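Local atomic coordinates of endoglucanase E-5 (Thermobifida fusca, PDB entry 2CKS), a protein that hydrolyses internal beta-1,4-glucosidic linkages of cellulose, lichenin and cereal beta-D-glucans, here as its family 5 catalytic domain. Residues M64-D69 against L112-T117. Residues are numbered along the deposited sequence; the frame is centred on the assembly and turned at random.
Sequences MYIQED and LDRAKT
The guanidinium group of R114 meets the side chains of I66 and Q67, both of which reach it obliquely, squarely over neither a face nor an edge. The amide of Q67 is the other flat group, and its plane stands 63° from that of the guanidinium; the two groups are therefore not stacked, and Q67 NE2 lies 3.7 Å from R114 NH2. Both nitrogens carry only N-H groups, so each turns to an acceptor of its own: Q67 NE2 hydrogen-bonds E72 OE1, while R114 NH2 hydrogen-bonds N111 OD1. The ND2 of the same N111 is bound to Q67 OE1, so one asparagine ties both side chains together. Glutamine suits this place because its amide can give a bond to a carboxylate and accept one from an amide; a bend at chi2 (70°) turns that amide toward R114 and N111.

Beside this polar group, I66 supplies the hydrocarbon. Its CG2 methyl lies 3.8 Å from R114 NE and 4.0 Å from R114 CD, van der Waals packing in which the two side chains run past each other in opposite directions. The beta-branch lets CG2 touch the arginine while CG1 lies beside the backbone N. Arginine is long enough to span the gap: the CA atoms of I66 and R114 are 8.9 Å apart, and a bend at chi3 (-79°) turns its guanidinium out of the line of the extended CA-to-CD part.

Only 89 Å² is buried. The loop leaves the C-terminal end of strand 59-65, where (beta/alpha)8 barrels carry their active site; I66's side chain is about 11 Å from that of E139, the probable proton donor. It meets the first turns of helix 112-126; W100 of strand 95-101 touches both I66 and R114, and helix 145-162 packs against L112 and A115.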
loop_
_atom_site.group_PDB
_atom_site.type_symbol
_atom_site.label_atom_id
_atom_site.label_comp_id
_atom_site.label_asym_id
_atom_site.label_seq_id
_atom_site.Cartn_x
_atom_site.Cartn_y
_atom_site.Cartn_z
ATOM N N MET A 64 -6.507 -0.100 6.825
ATOM C CA MET A 64 -7.516 0.228 7.819
ATOM C C MET A 64 -8.514 1.218 7.234
ATOM O O MET A 64 -8.229 2.409 7.113
ATOM C CB MET A 64 -6.860 0.831 9.057
ATOM C CG MET A 64 -7.840 1.138 10.199
ATOM S SD MET A 64 -7.020 1.855 11.617
ATOM C CE MET A 64 -6.720 3.521 10.997
ATOM N N TYR A 65 -9.684 0.717 6.856
ATOM C CA TYR A 65 -10.785 1.573 6.450
ATOM C C TYR A 65 -11.199 2.445 7.628
ATOM O O TYR A 65 -11.029 2.069 8.783
ATOM C CB TYR A 65 -11.993 0.756 6.027
ATOM C CG TYR A 65 -11.948 0.111 4.666
ATOM C CD1 TYR A 65 -11.061 -0.917 4.385
ATOM C CD2 TYR A 65 -12.834 0.502 3.671
ATOM C CE1 TYR A 65 -11.047 -1.539 3.156
ATOM C CE2 TYR A 65 -12.825 -0.115 2.427
ATOM C CZ TYR A 65 -11.929 -1.135 2.182
ATOM O OH TYR A 65 -11.904 -1.759 0.954
ATOM N N ILE A 66 -11.726 3.622 7.317
ATOM C CA ILE A 66 -12.154 4.574 8.338
ATOM C C ILE A 66 -13.676 4.540 8.454
ATOM O O ILE A 66 -14.214 4.354 9.539
ATOM C CB ILE A 66 -11.634 5.996 7.998
ATOM C CG1 ILE A 66 -10.164 5.955 7.536
ATOM C CG2 ILE A 66 -11.833 6.922 9.201
ATOM C CD1 ILE A 66 -9.211 5.324 8.500
ATOM N N GLN A 67 -14.342 4.702 7.319
ATOM C CA GLN A 67 -15.766 4.439 7.198
ATOM C C GLN A 67 -15.957 2.942 6.907
ATOM O O GLN A 67 -15.047 2.152 7.146
ATOM C CB GLN A 67 -16.371 5.352 6.130
ATOM C CG GLN A 67 -16.571 6.785 6.627
ATOM C CD GLN A 67 -15.272 7.557 6.837
ATOM O OE1 GLN A 67 -14.442 7.646 5.931
ATOM N NE2 GLN A 67 -15.105 8.124 8.027
ATOM N N GLU A 68 -17.143 2.539 6.451
ATOM C CA GLU A 68 -17.428 1.139 6.110
ATOM C C GLU A 68 -17.123 0.197 7.283
ATOM O O GLU A 68 -16.518 -0.862 7.117
ATOM C CB GLU A 68 -16.701 0.742 4.817
ATOM C CG GLU A 68 -17.030 1.688 3.663
ATOM C CD GLU A 68 -16.408 1.296 2.339
ATOM O OE1 GLU A 68 -16.648 0.157 1.865
ATOM O OE2 GLU A 68 -15.680 2.134 1.764
ATOM N N ASP A 69 -17.568 0.611 8.469
ATOM C CA ASP A 69 -17.443 -0.156 9.714
ATOM C C ASP A 69 -16.013 -0.244 10.246
ATOM O O ASP A 69 -15.705 -1.095 11.083
ATOM C CB ASP A 69 -18.055 -1.556 9.561
ATOM C CG ASP A 69 -19.538 -1.504 9.248
ATOM O OD1 ASP A 69 -19.974 -2.216 8.320
ATOM O OD2 ASP A 69 -20.332 -0.779 9.881
ATOM N N LEU A 112 -9.522 14.204 8.190
ATOM C CA LEU A 112 -8.275 14.850 8.606
ATOM C C LEU A 112 -8.078 14.869 10.121
ATOM O O LEU A 112 -7.001 14.544 10.606
ATOM C CB LEU A 112 -8.208 16.287 8.074
ATOM C CG LEU A 112 -7.000 17.092 8.577
ATOM C CD1 LEU A 112 -5.704 16.457 8.128
ATOM C CD2 LEU A 112 -7.081 18.529 8.105
ATOM N N ASP A 113 -9.099 15.279 10.863
ATOM C CA ASP A 113 -8.993 15.383 12.318
ATOM C C ASP A 113 -8.655 14.021 12.929
ATOM O O ASP A 113 -7.754 13.922 13.764
ATOM C CB ASP A 113 -10.288 15.948 12.917
ATOM C CG ASP A 113 -10.133 16.396 14.362
ATOM O OD1 ASP A 113 -9.073 16.951 14.719
ATOM O OD2 ASP A 113 -11.041 16.240 15.210
ATOM N N ARG A 114 -9.345 12.972 12.470
ATOM C CA ARG A 114 -9.052 11.597 12.883
ATOM C C ARG A 114 -7.650 11.174 12.481
ATOM O O ARG A 114 -6.966 10.500 13.244
ATOM C CB ARG A 114 -10.026 10.608 12.237
ATOM C CG ARG A 114 -11.319 10.440 12.965
ATOM C CD ARG A 114 -12.221 9.434 12.291
ATOM N NE ARG A 114 -12.889 10.040 11.148
ATOM C CZ ARG A 114 -14.072 10.626 11.198
ATOM N NH1 ARG A 114 -14.737 10.690 12.347
ATOM N NH2 ARG A 114 -14.587 11.165 10.098
ATOM N N ALA A 115 -7.245 11.538 11.270
ATOM C CA ALA A 115 -5.945 11.133 10.737
ATOM C C ALA A 115 -4.815 11.711 11.576
ATOM O O ALA A 115 -3.837 11.027 11.875
ATOM C CB ALA A 115 -5.801 11.565 9.287
ATOM N N LYS A 116 -4.966 12.961 11.993
ATOM C CA LYS A 116 -3.953 13.595 12.824
ATOM C C LYS A 116 -3.845 12.868 14.159
ATOM O O LYS A 116 -2.754 12.638 14.646
ATOM C CB LYS A 116 -4.273 15.069 13.069
ATOM C CG LYS A 116 -4.123 15.957 11.868
ATOM C CD LYS A 116 -4.347 17.412 12.276
ATOM C CE LYS A 116 -4.127 18.370 11.136
ATOM N NZ LYS A 116 -4.326 19.779 11.601
ATOM N N THR A 117 -4.978 12.506 14.751
ATOM C CA THR A 117 -4.977 11.788 16.018
ATOM C C THR A 117 -4.324 10.415 15.889
ATOM O O THR A 117 -3.474 10.041 16.690
ATOM C CB THR A 117 -6.404 11.656 16.528
ATOM O OG1 THR A 117 -6.900 12.964 16.825
ATOM C CG2 THR A 117 -6.476 10.904 17.859
#